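Foldase protein PrsA (Streptococcus pneumoniae, PDB 5TVL) probably assists the folding of secreted proteins outside the cell after translocation, as a membrane-attached lipoprotein with peptidyl-prolyl cis-trans isomerase activity. Local coordinates at residues L31-M34 / T35-K38; A58-K61 / K62-E66; E66-Q69 / R70-Q74; A75-T78 / L79-K83. All blocks are in the same frame, centred on the assembly; numbering follows the deposited sequence.

Interaction 1 (L31-M34 / T35-K38)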
loop_
_atom_site.group_PDB
_atom_site.type_symbol
_atom_site.label_atom_id
_atom_site.label_comp_id
_atom_site.label_asym_id
_atom_site.label_seq_id
_atom_site.Cartn_x
_atom_site.Cartn_y
_atom_site.Cartn_z
ATOM N N LEU A 31 -13.003 24.153 4.742
ATOM C CA LEU A 31 -14.385 24.248 4.250
ATOM C C LEU A 31 -14.794 22.976 3.511
ATOM O O LEU A 31 -15.943 22.530 3.624
ATOM C CB LEU A 31 -14.582 25.450 3.326
ATOM C CG LEU A 31 -16.041 25.760 2.953
ATOM C CD1 LEU A 31 -16.796 26.346 4.136
ATOM C CD2 LEU A 31 -16.099 26.707 1.765
ATOM N N LEU A 32 -13.858 22.414 2.746
ATOM C CA LEU A 32 -14.071 21.149 2.051
ATOM C C LEU A 32 -14.352 20.021 3.039
ATOM O O LEU A 32 -15.248 19.211 2.812
ATOM C CB LEU A 32 -12.853 20.798 1.197
ATOM C CG LEU A 32 -12.924 19.526 0.345
ATOM C CD1 LEU A 32 -14.031 19.650 -0.694
ATOM C CD2 LEU A 32 -11.577 19.250 -0.317
ATOM N N ASN A 33 -13.592 19.984 4.130
ATOM C CA ASN A 33 -13.760 18.957 5.161
ATOM C C ASN A 33 -15.014 19.132 6.003
ATOM O O ASN A 33 -15.593 18.143 6.449
ATOM C CB ASN A 33 -12.527 18.904 6.064
ATOM C CG ASN A 33 -11.314 18.361 5.348
ATOM O OD1 ASN A 33 -11.365 18.046 4.155
ATOM N ND2 ASN A 33 -10.213 18.246 6.069
ATOM N N MET A 34 -15.415 20.381 6.232
ATOM C CA MET A 34 -16.708 20.682 6.860
ATOM C C MET A 34 -17.876 20.254 5.971
ATOM O O MET A 34 -18.903 19.805 6.479
ATOM C CB MET A 34 -16.837 22.179 7.181
ATOM C CG MET A 34 -16.009 22.653 8.367
ATOM S SD MET A 34 -15.972 24.456 8.484
ATOM C CE MET A 34 -17.642 24.792 9.043
ATOM N N THR A 35 -17.717 20.401 4.655
ATOM C CA THR A 35 -18.735 19.973 3.687
ATOM C C THR A 35 -18.887 18.453 3.641
ATOM O O THR A 35 -20.006 17.935 3.671
ATOM C CB THR A 35 -18.421 20.500 2.276
ATOM O OG1 THR A 35 -18.280 21.925 2.330
ATOM C CG2 THR A 35 -19.536 20.152 1.300
ATOM N N ILE A 36 -17.759 17.754 3.567
ATOM C CA ILE A 36 -17.732 16.290 3.606
ATOM C C ILE A 36 -18.377 15.785 4.902
ATOM O O ILE A 36 -19.205 14.872 4.858
ATOM C CB ILE A 36 -16.289 15.738 3.437
ATOM C CG1 ILE A 36 -15.801 15.982 2.002
ATOM C CG2 ILE A 36 -16.216 14.247 3.762
ATOM C CD1 ILE A 36 -14.303 15.868 1.825
ATOM N N GLN A 37 -18.024 16.389 6.039
ATOM C CA GLN A 37 -18.603 16.002 7.333
ATOM C C GLN A 37 -20.125 16.072 7.345
ATOM O O GLN A 37 -20.774 15.127 7.789
ATOM C CB GLN A 37 -18.057 16.862 8.477
ATOM C CG GLN A 37 -18.841 16.714 9.778
ATOM C CD GLN A 37 -18.083 17.176 10.996
ATOM O OE1 GLN A 37 -18.146 16.537 12.046
ATOM N NE2 GLN A 37 -17.371 18.292 10.873
ATOM N N LYS A 38 -20.677 17.196 6.885
ATOM C CA LYS A 38 -22.137 17.417 6.901
ATOM C C LYS A 38 -22.921 16.440 6.017
ATOM O O LYS A 38 -23.984 15.954 6.417
ATOM C CB LYS A 38 -22.490 18.858 6.506
ATOM C CG LYS A 38 -22.375 19.861 7.643
ATOM C CD LYS A 38 -23.055 21.171 7.283
ATOM C CE LYS A 38 -22.955 22.182 8.414
ATOM N NZ LYS A 38 -23.833 21.843 9.569
#

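Interaction 2 (A58-K61 / K62-E66)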
loop_
_atom_site.group_PDB
_atom_site.type_symbol
_atom_site.label_atom_id
_atom_site.label_comp_id
_atom_site.label_asym_id
_atom_site.label_seq_id
_atom_site.Cartn_x
_atom_site.Cartn_y
_atom_site.Cartn_z
ATOM N N ALA A 58 -9.564 7.395 22.457
ATOM C CA ALA A 58 -8.930 6.891 23.679
ATOM C C ALA A 58 -7.612 6.189 23.359
ATOM O O ALA A 58 -6.608 6.415 24.036
ATOM C CB ALA A 58 -9.864 5.946 24.424
ATOM N N GLU A 59 -7.629 5.331 22.339
ATOM C CA GLU A 59 -6.413 4.685 21.822
ATOM C C GLU A 59 -5.395 5.741 21.384
ATOM O O GLU A 59 -4.208 5.646 21.703
ATOM C CB GLU A 59 -6.764 3.747 20.648
ATOM C CG GLU A 59 -5.590 3.086 19.918
ATOM C CD GLU A 59 -4.722 2.207 20.808
ATOM O OE1 GLU A 59 -5.221 1.685 21.829
ATOM O OE2 GLU A 59 -3.530 2.025 20.477
ATOM N N GLU A 60 -5.883 6.752 20.670
ATOM C CA GLU A 60 -5.048 7.840 20.156
ATOM C C GLU A 60 -4.408 8.647 21.289
ATOM O O GLU A 60 -3.238 9.010 21.205
ATOM C CB GLU A 60 -5.885 8.748 19.254
ATOM C CG GLU A 60 -5.092 9.601 18.293
ATOM C CD GLU A 60 -5.993 10.378 17.352
ATOM O OE1 GLU A 60 -6.858 9.755 16.696
ATOM O OE2 GLU A 60 -5.846 11.613 17.251
ATOM N N LYS A 61 -5.169 8.900 22.352
ATOM C CA LYS A 61 -4.661 9.626 23.519
ATOM C C LYS A 61 -3.561 8.846 24.253
ATOM O O LYS A 61 -2.609 9.450 24.748
ATOM C CB LYS A 61 -5.805 9.971 24.479
ATOM C CG LYS A 61 -5.456 11.014 25.532
ATOM C CD LYS A 61 -6.644 11.327 26.436
ATOM C CE LYS A 61 -7.732 12.106 25.708
ATOM N NZ LYS A 61 -8.762 12.642 26.638
ATOM N N LYS A 62 -3.694 7.521 24.320
ATOM C CA LYS A 62 -2.659 6.662 24.916
ATOM C C LYS A 62 -1.374 6.658 24.091
ATOM O O LYS A 62 -0.279 6.707 24.651
ATOM C CB LYS A 62 -3.151 5.218 25.076
ATOM C CG LYS A 62 -4.165 5.014 26.191
ATOM C CD LYS A 62 -4.294 3.546 26.575
ATOM C CE LYS A 62 -3.154 3.097 27.482
ATOM N NZ LYS A 62 -3.290 1.675 27.900
ATOM N N GLN A 63 -1.518 6.586 22.768
ATOM C CA GLN A 63 -0.371 6.590 21.848
ATOM C C GLN A 63 0.516 7.825 22.003
ATOM O O GLN A 63 1.736 7.706 22.076
ATOM C CB GLN A 63 -0.840 6.493 20.395
ATOM C CG GLN A 63 -1.363 5.127 20.001
ATOM C CD GLN A 63 -1.787 5.054 18.544
ATOM O OE1 GLN A 63 -1.943 6.078 17.868
ATOM N NE2 GLN A 63 -1.976 3.837 18.053
ATOM N N TYR A 64 -0.105 8.997 22.048
ATOM C CA TYR A 64 0.623 10.262 22.173
ATOM C C TYR A 64 0.985 10.609 23.626
ATOM O O TYR A 64 2.095 11.082 23.894
ATOM C CB TYR A 64 -0.161 11.390 21.493
ATOM C CG TYR A 64 -0.148 11.262 19.981
ATOM C CD1 TYR A 64 1.005 11.557 19.249
ATOM C CD2 TYR A 64 -1.273 10.830 19.282
ATOM C CE1 TYR A 64 1.030 11.439 17.869
ATOM C CE2 TYR A 64 -1.260 10.710 17.899
ATOM C CZ TYR A 64 -0.106 11.014 17.197
ATOM O OH TYR A 64 -0.084 10.891 15.828
ATOM N N GLY A 65 0.065 10.362 24.556
ATOM C CA GLY A 65 0.309 10.632 25.973
ATOM C C GLY A 65 0.143 12.112 26.247
ATOM O O GLY A 65 -0.888 12.688 25.889
ATOM N N GLU A 66 1.150 12.728 26.869
ATOM C CA GLU A 66 1.144 14.180 27.121
ATOM C C GLU A 66 1.534 15.015 25.887
ATOM O O GLU A 66 1.377 16.239 25.897
ATOM C CB GLU A 66 2.014 14.528 28.335
ATOM C CG GLU A 66 1.446 13.957 29.634
ATOM C CD GLU A 66 2.141 14.443 30.898
ATOM O OE1 GLU A 66 2.132 13.691 31.897
ATOM O OE2 GLU A 66 2.681 15.570 30.913
#

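Interaction 3 (E66-Q69 / R70-Q74)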
loop_
_atom_site.group_PDB
_atom_site.type_symbol
_atom_site.label_atom_id
_atom_site.label_comp_id
_atom_site.label_asym_id
_atom_site.label_seq_id
_atom_site.Cartn_x
_atom_site.Cartn_y
_atom_site.Cartn_z
ATOM N N GLU A 66 1.150 12.728 26.869
ATOM C CA GLU A 66 1.144 14.180 27.121
ATOM C C GLU A 66 1.534 15.015 25.887
ATOM O O GLU A 66 1.377 16.239 25.897
ATOM C CB GLU A 66 2.014 14.528 28.335
ATOM C CG GLU A 66 1.446 13.957 29.634
ATOM C CD GLU A 66 2.141 14.443 30.898
ATOM O OE1 GLU A 66 2.132 13.691 31.897
ATOM O OE2 GLU A 66 2.681 15.570 30.913
ATOM N N ASN A 67 2.025 14.357 24.833
ATOM C CA ASN A 67 2.210 14.996 23.518
ATOM C C ASN A 67 0.893 15.347 22.814
ATOM O O ASN A 67 0.900 16.167 21.896
ATOM C CB ASN A 67 3.010 14.085 22.568
ATOM C CG ASN A 67 4.468 13.957 22.957
ATOM O OD1 ASN A 67 4.877 12.964 23.559
ATOM N ND2 ASN A 67 5.266 14.954 22.596
ATOM N N TYR A 68 -0.220 14.726 23.213
ATOM C CA TYR A 68 -1.442 14.758 22.405
ATOM C C TYR A 68 -1.981 16.169 22.162
ATOM O O TYR A 68 -2.209 16.548 21.015
ATOM C CB TYR A 68 -2.527 13.860 23.019
ATOM C CG TYR A 68 -3.687 13.530 22.092
ATOM C CD1 TYR A 68 -3.465 13.076 20.793
ATOM C CD2 TYR A 68 -5.006 13.634 22.529
ATOM C CE1 TYR A 68 -4.519 12.767 19.950
ATOM C CE2 TYR A 68 -6.072 13.316 21.695
ATOM C CZ TYR A 68 -5.827 12.884 20.404
ATOM O OH TYR A 68 -6.884 12.575 19.578
ATOM N N GLN A 69 -2.149 16.944 23.231
ATOM C CA GLN A 69 -2.653 18.324 23.127
ATOM C C GLN A 69 -1.768 19.153 22.191
ATOM O O GLN A 69 -2.267 19.863 21.311
ATOM C CB GLN A 69 -2.722 18.982 24.514
ATOM C CG GLN A 69 -3.528 20.278 24.578
ATOM C CD GLN A 69 -5.041 20.076 24.523
ATOM O OE1 GLN A 69 -5.541 18.949 24.442
ATOM N NE2 GLN A 69 -5.780 21.182 24.573
ATOM N N ARG A 70 -0.458 19.026 22.388
ATOM C CA ARG A 70 0.560 19.662 21.543
ATOM C C ARG A 70 0.465 19.220 20.068
ATOM O O ARG A 70 0.586 20.049 19.161
ATOM C CB ARG A 70 1.947 19.352 22.128
ATOM C CG ARG A 70 3.109 20.145 21.561
ATOM C CD ARG A 70 4.306 20.174 22.516
ATOM N NE ARG A 70 4.584 18.888 23.181
ATOM C CZ ARG A 70 4.266 18.563 24.443
ATOM N NH1 ARG A 70 3.626 19.410 25.255
ATOM N NH2 ARG A 70 4.588 17.357 24.909
ATOM N N VAL A 71 0.226 17.925 19.846
ATOM C CA VAL A 71 0.082 17.351 18.495
ATOM C C VAL A 71 -1.220 17.766 17.782
ATOM O O VAL A 71 -1.218 17.969 16.561
ATOM C CB VAL A 71 0.220 15.802 18.525
ATOM C CG1 VAL A 71 -0.169 15.166 17.190
ATOM C CG2 VAL A 71 1.649 15.407 18.882
ATOM N N LEU A 72 -2.321 17.877 18.524
ATOM C CA LEU A 72 -3.598 18.309 17.938
ATOM C C LEU A 72 -3.550 19.749 17.404
ATOM O O LEU A 72 -4.141 20.033 16.360
ATOM C CB LEU A 72 -4.745 18.162 18.944
ATOM C CG LEU A 72 -5.143 16.749 19.371
ATOM C CD1 LEU A 72 -6.128 16.828 20.528
ATOM C CD2 LEU A 72 -5.732 15.959 18.213
ATOM N N SER A 73 -2.855 20.640 18.120
ATOM C CA SER A 73 -2.628 22.030 17.666
ATOM C C SER A 73 -1.997 22.083 16.274
ATOM O O SER A 73 -2.500 22.780 15.394
ATOM C CB SER A 73 -1.722 22.793 18.645
ATOM O OG SER A 73 -2.313 22.912 19.927
ATOM N N GLN A 74 -0.917 21.324 16.086
ATOM C CA GLN A 74 -0.180 21.271 14.812
ATOM C C GLN A 74 -1.044 20.742 13.661
ATOM O O GLN A 74 -0.904 21.192 12.523
ATOM C CB GLN A 74 1.069 20.388 14.935
ATOM C CG GLN A 74 2.120 20.860 15.936
ATOM C CD GLN A 74 3.119 21.856 15.369
ATOM O OE1 GLN A 74 3.615 21.695 14.253
ATOM N NE2 GLN A 74 3.443 22.880 16.155
#

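Interaction 4 (A75-T78 / L79-K83)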
loop_
_atom_site.group_PDB
_atom_site.type_symbol
_atom_site.label_atom_id
_atom_site.label_comp_id
_atom_site.label_asym_id
_atom_site.label_seq_id
_atom_site.Cartn_x
_atom_site.Cartn_y
_atom_site.Cartn_z
ATOM N N ALA A 75 -1.931 19.792 13.970
ATOM C CA ALA A 75 -2.895 19.255 12.996
ATOM C C ALA A 75 -4.095 20.177 12.718
ATOM O O ALA A 75 -4.921 19.859 11.857
ATOM C CB ALA A 75 -3.392 17.889 13.454
ATOM N N GLY A 76 -4.192 21.298 13.439
ATOM C CA GLY A 76 -5.290 22.244 13.289
ATOM C C GLY A 76 -6.552 21.737 13.955
ATOM O O GLY A 76 -7.651 21.918 13.422
ATOM N N MET A 77 -6.388 21.119 15.127
ATOM C CA MET A 77 -7.468 20.415 15.812
ATOM C C MET A 77 -7.481 20.711 17.301
ATOM O O MET A 77 -6.439 20.830 17.936
ATOM C CB MET A 77 -7.320 18.898 15.626
ATOM C CG MET A 77 -7.335 18.414 14.183
ATOM S SD MET A 77 -8.887 18.739 13.327
ATOM C CE MET A 77 -8.336 18.761 11.622
ATOM N N THR A 78 -8.682 20.895 17.832
ATOM C CA THR A 78 -8.963 20.662 19.247
ATOM C C THR A 78 -9.504 19.237 19.442
ATOM O O THR A 78 -9.780 18.522 18.474
ATOM C CB THR A 78 -9.928 21.724 19.836
ATOM O OG1 THR A 78 -10.007 21.557 21.258
ATOM C CG2 THR A 78 -11.339 21.637 19.242
ATOM N N LEU A 79 -9.637 18.834 20.702
ATOM C CA LEU A 79 -10.110 17.490 21.057
ATOM C C LEU A 79 -11.508 17.196 20.498
ATOM O O LEU A 79 -11.766 16.093 20.019
ATOM C CB LEU A 79 -10.093 17.311 22.584
ATOM C CG LEU A 79 -10.339 15.913 23.167
ATOM C CD1 LEU A 79 -9.262 14.933 22.720
ATOM C CD2 LEU A 79 -10.402 15.974 24.687
ATOM N N GLU A 80 -12.390 18.192 20.561
ATOM C CA GLU A 80 -13.759 18.100 20.033
ATOM C C GLU A 80 -13.800 17.831 18.525
ATOM O O GLU A 80 -14.426 16.874 18.077
ATOM C CB GLU A 80 -14.527 19.394 20.355
ATOM C CG GLU A 80 -16.017 19.375 20.024
ATOM C CD GLU A 80 -16.742 20.644 20.456
ATOM O OE1 GLU A 80 -16.460 21.164 21.560
ATOM O OE2 GLU A 80 -17.611 21.122 19.694
ATOM N N THR A 81 -13.128 18.680 17.754
ATOM C CA THR A 81 -13.138 18.586 16.288
ATOM C C THR A 81 -12.251 17.452 15.728
ATOM O O THR A 81 -12.397 17.076 14.562
ATOM C CB THR A 81 -12.785 19.944 15.634
ATOM O OG1 THR A 81 -13.192 19.936 14.260
ATOM C CG2 THR A 81 -11.308 20.243 15.715
ATOM N N ARG A 82 -11.334 16.927 16.548
ATOM C CA ARG A 82 -10.634 15.680 16.222
ATOM C C ARG A 82 -11.594 14.494 16.332
ATOM O O ARG A 82 -11.640 13.645 15.446
ATOM C CB ARG A 82 -9.414 15.453 17.132
ATOM C CG ARG A 82 -8.671 14.132 16.912
ATOM C CD ARG A 82 -8.352 13.863 15.439
ATOM N NE ARG A 82 -7.723 12.560 15.211
ATOM C CZ ARG A 82 -7.737 11.890 14.054
ATOM N NH1 ARG A 82 -8.351 12.372 12.967
ATOM N NH2 ARG A 82 -7.125 10.710 13.977
ATOM N N LYS A 83 -12.343 14.445 17.434
ATOM C CA LYS A 83 -13.392 13.441 17.643
ATOM C C LYS A 83 -14.410 13.468 16.494
ATOM O O LYS A 83 -14.880 12.420 16.065
ATOM C CB LYS A 83 -14.089 13.670 18.992
ATOM C CG LYS A 83 -14.986 12.540 19.460
ATOM C CD LYS A 83 -15.650 12.873 20.793
ATOM C CE LYS A 83 -16.905 12.037 21.016
ATOM N NZ LYS A 83 -17.601 12.365 22.291
#

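Interaction 1 (L31-M34 / T35-K38)
T35 reaches back one helical turn to the carbonyl oxygen of L31 with two donors. Its hydroxyl OG1 gives L31 O a hydrogen bond of 2.7 Å, and its backbone N gives the same oxygen one of 3.0 Å. The two donors arrive from opposite faces of the carbonyl plane, each tilted about 30° out of it, so L31 O is gripped from both sides. The hydroxyl is brought there by the first torsion of T35 (chi1 -55°), which sets OG1 beside the backbone N and opposite the carbonyl carbon; the polar end of this buried side chain is thus satisfied within its own helix. The other backbone bonds follow the same i to i+4 pattern, I36 N to L32 O at 3.0 Å, Q37 N to N33 O at 3.0 Å and K38 N to M34 O at 3.2 Å. This is the regular interior of the alpha-helix 25-44, part of a helical assembly that also includes helices 79-102, 242-255 and 266-270. Apolar contact is made by I36, whose CD1 lies 4.2 Å from L32 CG as the two side chains cross obliquely. The nearly extended second torsion of I36 (chi2 163°) carries CD1 back along the previous turn, while its CG1 rests 3.4 Å from L32 O. Beyond the pair, I36 packs on I249 and L253, and L32 on I268 and F269. A second subunit covers another side of the helix, with its F17 on L31 and its Q20 on M34.

Interaction 2 (A58-K61 / K62-E66)
Four successive backbone amides, K62 to G65, bond to the carbonyls of A58 to K61 in the i to i+4 pattern, forming the C-terminal turns of helix 50-64. The last of these bonds, G65 N to K61 O, measures 2.8 Å. G65 then leaves the helix with positive phi (79°), a conformation that favours glycine and turns the chain toward helix 68-74. Among the side chains, E59 and Q63 meet one turn apart: Q63 NE2 gives E59 OE2 a weak hydrogen bond of 3.4 Å, bent to 128° at the hydrogen, with carboxylate and amide planes almost perpendicular. The other amide atom, Q63 OE1, has a stronger partner in Q179 NE2 of a third subunit. E60 and Y64 run side by side in the same direction, and E60 CG comes 4.0 Å from Y64 CE2. The nearly straight chain of E60 beyond CG (chi2 175°) carries its carboxylate away from the helix backbone, where OE2 accepts a hydrogen bond from Y68 OH and also meets a bound glycerol, while OE1 forms a salt bridge with R82. Between backbone and ring, E60 O lies near the plane of Y64 at its edge, 3.3 Å from Y64 CD2.

Interaction 3 (E66-Q69 / R70-Q74)
The backbone bonds V71 N to N67 O and L72 N to Y68 O, both 2.8 Å, join residues four apart and establish the short alpha-helix 68-74; S73 N and S73 OG each add a weak bond of 3.3 Å to Q69 O. L72 lies against the ring of Y68, one turn away, in a CH-pi contact. Its CD1 sits over one ring face, 3.9 Å from the centroid and 20° off the normal, displaced toward the CD2-CE2 side. The second methyl, L72 CD2, lies 3.8 Å from Y68 CZ, by the phenol end, whose hydroxyl is held by E60. With L72 CG opposite the carbonyl carbon and beside the backbone N (chi1 -67°), the branch turns back, setting CD1 over the face and CD2 farther out toward the phenol oxygen, on the same side of the ring. Helix 79-102 packs on both side chains, R82 touching each and L79 touching Y68. R70 folds back over the start of the helix. Its NH2 approaches E66 O obliquely at 3.5 Å, and N67 ND2 stands at the guanidinium edge, the amide plane turned 74° from it. N67 ND2 and R70 NH2, 3.4 Å apart, are both donors and share no hydrogen bond.

Interaction 4 (A75-T78 / L79-K83)
M77 and T81 meet through sulfur and methyl: M77 SD lies 3.7 Å from T81 CG2, and the two side chains cross at about a right angle. The bend of M77 at its second torsion (chi2 -63°) brings the sulfur round to that methyl. A second apolar contact joins T78 CG2 to T81 CG2 at 3.8 Å, and M77 CB approaches R82 CB to 4.3 Å. T81 CG2 also nestles beside the backbone, 3.4 Å from T78 N, so that this one methyl touches both M77 and T78. The hydroxyl on its other branch takes a weak hydrogen bond from Q20 of a second subunit. Hydrogen bonding across the junction falls to the backbone, where R82 N donates to T78 O over 2.9 Å and closes the first turn of helix 79-102. T78 occupies the N-cap position, but its side chain makes no capping bond. Just upstream, G76, with positive phi, ends helix 68-74 in a Schellman motif, so a C-terminal cap and a helix start follow each other within three residues. The resulting turn sets helix 79-102 against the two helices before it: L79 packs on Y68 of helix 68-74 and on I57 of helix 50-64, and R82 touches Y68 and L72.

In the fold
From the N terminus, interaction 1 lies within helix 25-44 and touches none of the others; its nearest atoms come within about 6 Å of interaction 4. The remaining three follow in series without nesting or crossing, each a local contact, so none closes a long loop. Interaction 2 ends helix 50-64 and shares E66 with interaction 3, which begins helix 68-74; Y64 and V71 pack across that turn. Interaction 4 then leads from helix 68-74 into helix 79-102, with M77 N close to L72 O. R82 reaches back to E60, tying interaction 4 to interaction 2. Interactions 2 and 3 both face a third subunit, and interactions 1, 3 and 4 touch a second.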